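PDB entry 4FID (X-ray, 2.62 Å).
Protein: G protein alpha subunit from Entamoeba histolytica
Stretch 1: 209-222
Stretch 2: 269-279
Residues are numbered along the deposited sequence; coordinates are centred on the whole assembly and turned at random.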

# COMPACT_ATOMS: atom_id res chain seq x y z
N ARG A 209 -2.80 -14.52 3.89
CA ARG A 209 -2.91 -13.09 4.13
C ARG A 209 -4.37 -12.64 4.15
O ARG A 209 -4.76 -11.77 4.93
CB ARG A 209 -2.13 -12.30 3.08
CG ARG A 209 -0.64 -12.45 3.21
CD ARG A 209 0.11 -11.37 2.46
NE ARG A 209 1.53 -11.38 2.84
CZ ARG A 209 2.00 -10.73 3.90
NH1 ARG A 209 1.18 -10.02 4.67
NH2 ARG A 209 3.29 -10.79 4.20
N LEU A 210 -5.17 -13.25 3.29
CA LEU A 210 -6.56 -12.84 3.10
C LEU A 210 -7.39 -13.08 4.36
O LEU A 210 -8.09 -12.18 4.84
CB LEU A 210 -7.15 -13.54 1.88
CG LEU A 210 -8.60 -13.27 1.50
CD1 LEU A 210 -8.87 -11.79 1.24
CD2 LEU A 210 -9.00 -14.12 0.32
N THR A 211 -7.29 -14.29 4.91
CA THR A 211 -8.00 -14.64 6.13
C THR A 211 -7.49 -13.87 7.36
O THR A 211 -8.25 -13.54 8.27
CB THR A 211 -7.94 -16.17 6.40
OG1 THR A 211 -6.58 -16.62 6.46
CG2 THR A 211 -8.68 -16.93 5.31
N GLU A 212 -6.19 -13.59 7.39
CA GLU A 212 -5.67 -12.71 8.42
C GLU A 212 -6.26 -11.28 8.32
O GLU A 212 -6.63 -10.71 9.34
CB GLU A 212 -4.15 -12.69 8.38
CG GLU A 212 -3.53 -11.94 9.55
CD GLU A 212 -2.18 -11.34 9.21
OE1 GLU A 212 -1.55 -10.75 10.12
OE2 GLU A 212 -1.74 -11.46 8.04
N SER A 213 -6.35 -10.69 7.12
CA SER A 213 -6.98 -9.37 7.01
C SER A 213 -8.43 -9.40 7.43
O SER A 213 -8.90 -8.48 8.12
CB SER A 213 -6.92 -8.81 5.60
OG SER A 213 -5.61 -8.85 5.12
N ILE A 214 -9.14 -10.43 6.99
CA ILE A 214 -10.57 -10.50 7.20
C ILE A 214 -10.87 -10.51 8.70
O ILE A 214 -11.76 -9.81 9.17
CB ILE A 214 -11.20 -11.74 6.50
CG1 ILE A 214 -11.29 -11.51 4.98
CG2 ILE A 214 -12.58 -12.07 7.08
CD1 ILE A 214 -11.76 -12.74 4.22
N ALA A 215 -10.09 -11.29 9.44
CA ALA A 215 -10.32 -11.41 10.87
C ALA A 215 -9.98 -10.07 11.57
O ALA A 215 -10.64 -9.69 12.54
CB ALA A 215 -9.50 -12.57 11.42
N VAL A 216 -8.97 -9.36 11.08
CA VAL A 216 -8.70 -8.03 11.60
C VAL A 216 -9.93 -7.16 11.44
O VAL A 216 -10.42 -6.56 12.38
CB VAL A 216 -7.53 -7.35 10.89
CG1 VAL A 216 -7.57 -5.82 11.14
CG2 VAL A 216 -6.18 -7.98 11.30
N PHE A 217 -10.44 -7.09 10.22
CA PHE A 217 -11.65 -6.32 9.96
C PHE A 217 -12.84 -6.73 10.85
O PHE A 217 -13.50 -5.86 11.41
CB PHE A 217 -12.02 -6.37 8.49
CG PHE A 217 -13.35 -5.79 8.19
CD1 PHE A 217 -13.53 -4.41 8.19
CD2 PHE A 217 -14.44 -6.61 7.91
CE1 PHE A 217 -14.77 -3.85 7.91
CE2 PHE A 217 -15.68 -6.07 7.63
CZ PHE A 217 -15.85 -4.69 7.62
N LYS A 218 -13.10 -8.02 10.98
CA LYS A 218 -14.16 -8.53 11.88
C LYS A 218 -13.98 -8.04 13.33
O LYS A 218 -14.96 -7.82 14.05
CB LYS A 218 -14.26 -10.06 11.84
CG LYS A 218 -14.81 -10.66 10.53
CD LYS A 218 -16.17 -10.07 10.13
CE LYS A 218 -16.72 -10.72 8.85
NZ LYS A 218 -18.07 -10.15 8.46
N ASP A 219 -12.74 -7.86 13.75
CA ASP A 219 -12.48 -7.20 15.03
C ASP A 219 -13.06 -5.80 15.05
O ASP A 219 -13.87 -5.48 15.92
CB ASP A 219 -10.99 -7.13 15.32
CG ASP A 219 -10.44 -8.46 15.72
OD1 ASP A 219 -9.19 -8.62 15.70
OD2 ASP A 219 -11.26 -9.35 16.05
N ILE A 220 -12.63 -4.98 14.09
CA ILE A 220 -13.08 -3.58 14.02
C ILE A 220 -14.60 -3.52 14.13
O ILE A 220 -15.16 -2.77 14.93
CB ILE A 220 -12.57 -2.92 12.72
CG1 ILE A 220 -11.07 -2.70 12.79
CG2 ILE A 220 -13.26 -1.60 12.47
CD1 ILE A 220 -10.45 -2.37 11.43
N MSE A 221 -15.28 -4.35 13.35
CA MSE A 221 -16.74 -4.37 13.33
C MSE A 221 -17.40 -4.66 14.68
O MSE A 221 -18.55 -4.29 14.91
CB MSE A 221 -17.22 -5.40 12.31
CG MSE A 221 -16.92 -4.97 10.88
SE MSE A 221 -17.58 -3.16 10.57
CE MSE A 221 -19.44 -3.44 11.14
N THR A 222 -16.68 -5.31 15.58
CA THR A 222 -17.27 -5.62 16.88
C THR A 222 -16.57 -4.93 18.05
O THR A 222 -17.01 -5.04 19.19
CB THR A 222 -17.37 -7.15 17.12
OG1 THR A 222 -16.08 -7.75 16.96
CG2 THR A 222 -18.36 -7.78 16.16
N TYR A 269 -16.24 -9.71 -5.12
CA TYR A 269 -16.19 -11.03 -4.52
C TYR A 269 -15.33 -11.01 -3.25
O TYR A 269 -15.71 -11.49 -2.20
CB TYR A 269 -15.65 -12.00 -5.56
CG TYR A 269 -15.71 -13.45 -5.15
CD1 TYR A 269 -14.65 -14.03 -4.44
CD2 TYR A 269 -16.81 -14.25 -5.49
CE1 TYR A 269 -14.68 -15.34 -4.08
CE2 TYR A 269 -16.84 -15.58 -5.14
CZ TYR A 269 -15.78 -16.12 -4.43
OH TYR A 269 -15.78 -17.44 -4.06
N ILE A 270 -14.15 -10.42 -3.35
CA ILE A 270 -13.31 -10.24 -2.19
C ILE A 270 -13.99 -9.32 -1.16
O ILE A 270 -14.02 -9.62 0.04
CB ILE A 270 -11.91 -9.76 -2.59
CG1 ILE A 270 -11.24 -10.81 -3.47
CG2 ILE A 270 -11.07 -9.48 -1.36
CD1 ILE A 270 -9.98 -10.35 -4.11
N GLN A 271 -14.56 -8.22 -1.63
CA GLN A 271 -15.22 -7.32 -0.71
C GLN A 271 -16.32 -8.04 0.09
O GLN A 271 -16.45 -7.86 1.30
CB GLN A 271 -15.79 -6.12 -1.46
CG GLN A 271 -16.62 -5.18 -0.62
CD GLN A 271 -18.10 -5.36 -0.88
OE1 GLN A 271 -18.64 -4.77 -1.83
NE2 GLN A 271 -18.77 -6.17 -0.06
N GLN A 272 -17.11 -8.86 -0.59
CA GLN A 272 -18.20 -9.55 0.07
C GLN A 272 -17.70 -10.58 1.08
O GLN A 272 -18.42 -10.90 2.02
CB GLN A 272 -19.15 -10.17 -0.94
CG GLN A 272 -19.94 -9.14 -1.70
CD GLN A 272 -20.58 -9.69 -2.96
OE1 GLN A 272 -20.32 -10.82 -3.35
NE2 GLN A 272 -21.45 -8.90 -3.57
N LEU A 273 -16.47 -11.08 0.90
CA LEU A 273 -15.87 -11.97 1.92
C LEU A 273 -15.55 -11.26 3.23
O LEU A 273 -15.59 -11.89 4.27
CB LEU A 273 -14.60 -12.65 1.41
CG LEU A 273 -14.75 -13.60 0.22
CD1 LEU A 273 -13.39 -14.12 -0.19
CD2 LEU A 273 -15.69 -14.73 0.56
N PHE A 274 -15.21 -9.98 3.17
CA PHE A 274 -15.01 -9.16 4.37
C PHE A 274 -16.33 -8.76 5.04
O PHE A 274 -16.40 -8.67 6.26
CB PHE A 274 -14.28 -7.85 4.02
CG PHE A 274 -12.82 -8.02 3.74
CD1 PHE A 274 -12.38 -8.40 2.48
CD2 PHE A 274 -11.88 -7.76 4.73
CE1 PHE A 274 -11.02 -8.55 2.23
CE2 PHE A 274 -10.51 -7.91 4.48
CZ PHE A 274 -10.08 -8.29 3.24
N THR A 275 -17.37 -8.50 4.26
CA THR A 275 -18.56 -7.86 4.82
C THR A 275 -19.76 -8.78 5.14
O THR A 275 -20.68 -8.37 5.84
CB THR A 275 -18.99 -6.60 3.99
OG1 THR A 275 -19.35 -6.97 2.66
CG2 THR A 275 -17.86 -5.62 3.93
N GLY A 276 -19.74 -10.02 4.65
CA GLY A 276 -20.80 -10.98 4.96
C GLY A 276 -22.21 -10.40 4.83
O GLY A 276 -22.57 -9.86 3.79
N LYS A 277 -22.99 -10.51 5.90
CA LYS A 277 -24.38 -10.04 5.91
C LYS A 277 -24.56 -8.55 6.23
O LYS A 277 -25.69 -8.05 6.23
CB LYS A 277 -25.22 -10.82 6.92
CG LYS A 277 -25.10 -12.32 6.84
CD LYS A 277 -26.28 -13.00 7.52
CE LYS A 277 -27.58 -12.77 6.73
NZ LYS A 277 -28.78 -13.37 7.39
N LEU A 278 -23.48 -7.84 6.55
CA LEU A 278 -23.61 -6.41 6.86
C LEU A 278 -24.22 -5.64 5.68
O LEU A 278 -24.02 -6.00 4.53
CB LEU A 278 -22.24 -5.80 7.20
CG LEU A 278 -21.47 -6.44 8.36
CD1 LEU A 278 -20.06 -5.81 8.52
CD2 LEU A 278 -22.24 -6.32 9.65
N GLN A 279 -24.97 -4.58 5.97
CA GLN A 279 -25.41 -3.70 4.89
C GLN A 279 -24.18 -2.94 4.41
O GLN A 279 -23.37 -2.50 5.22
CB GLN A 279 -26.49 -2.72 5.39
CG GLN A 279 -27.86 -3.36 5.64
CD GLN A 279 -28.68 -2.61 6.71
OE1 GLN A 279 -28.41 -1.45 7.02
NE2 GLN A 279 -29.69 -3.29 7.27

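The first stretch is helical and crosses the helical part of the second, 269-275, at -46°, with the axes 9.7 Å apart at closest approach. The backbones come nearest at Ile214 and Phe274, whose CA atoms are 5.4 Å apart, and the contact, which buries 524 Å² in all, is organised around this point.

Phe274 contributes the largest share. Its CA-to-CB bond points sideways, but the end of the side chain comes nearer to the first helix, and the ring settles as a knob in a hole formed by Leu210, Ser213, Ile214 and Phe217. These four residues, spaced three and four apart or adjacent, line successive turns of one helical face. Ile214 covers one face of the ring: its CG1 lies 3.7 Å from the ring centroid and only 9° off the normal, a well-centred CH-pi contact. The ring edge is met by Ser213, with CB 3.9 Å from Phe274 CE2, and by Phe217, with CB 4.0 Å from Phe274 CD2. Leu210 CD1 approaches Phe274 CE1 at 4.0 Å and also reaches Ile270 CG2 at 4.1 Å, extending the apolar packing one turn back along the second helix. Beside the ring, Ile214 CD1 packs against Leu273 CB at 4.0 Å.

Phe217, the residue of the first stretch with the most covered surface, points toward the second stretch and links the ring pocket to the end of the opposing helix. The carbonyl oxygen of Phe274 lies near the plane of the Phe217 ring, 3.0 Å from its CE2, so the oxygen meets the positively polarised ring edge rather than the electron-rich face. The same oxygen accepts a hydrogen bond from Lys218 NZ at 3.1 Å, the one hydrogen bond between the stretches. Lys218 starts out sideways, and its extended outer chain brings the amine to this carbonyl in the last turn of the helix, where no backbone amide of the stretch takes it as a partner.

Beyond Thr275 the chain leaves the helix at Gly276, whose positive phi of 46° favours glycine, and a type II' turn from Thr275 to Leu278 is closed by the bond from Leu278 N to Thr275 O at 2.9 Å. The last residue of the turn makes a further apolar contact: the CA-to-CB bond of Leu278 points toward the first helix, and its CD1 lies 3.6 Å from CE of Met221, a selenomethionine, and 4.4 Å from Phe217 CZ. Phe217 thus touches both Phe274 and Leu278, joining the helix-helix packing to the turn.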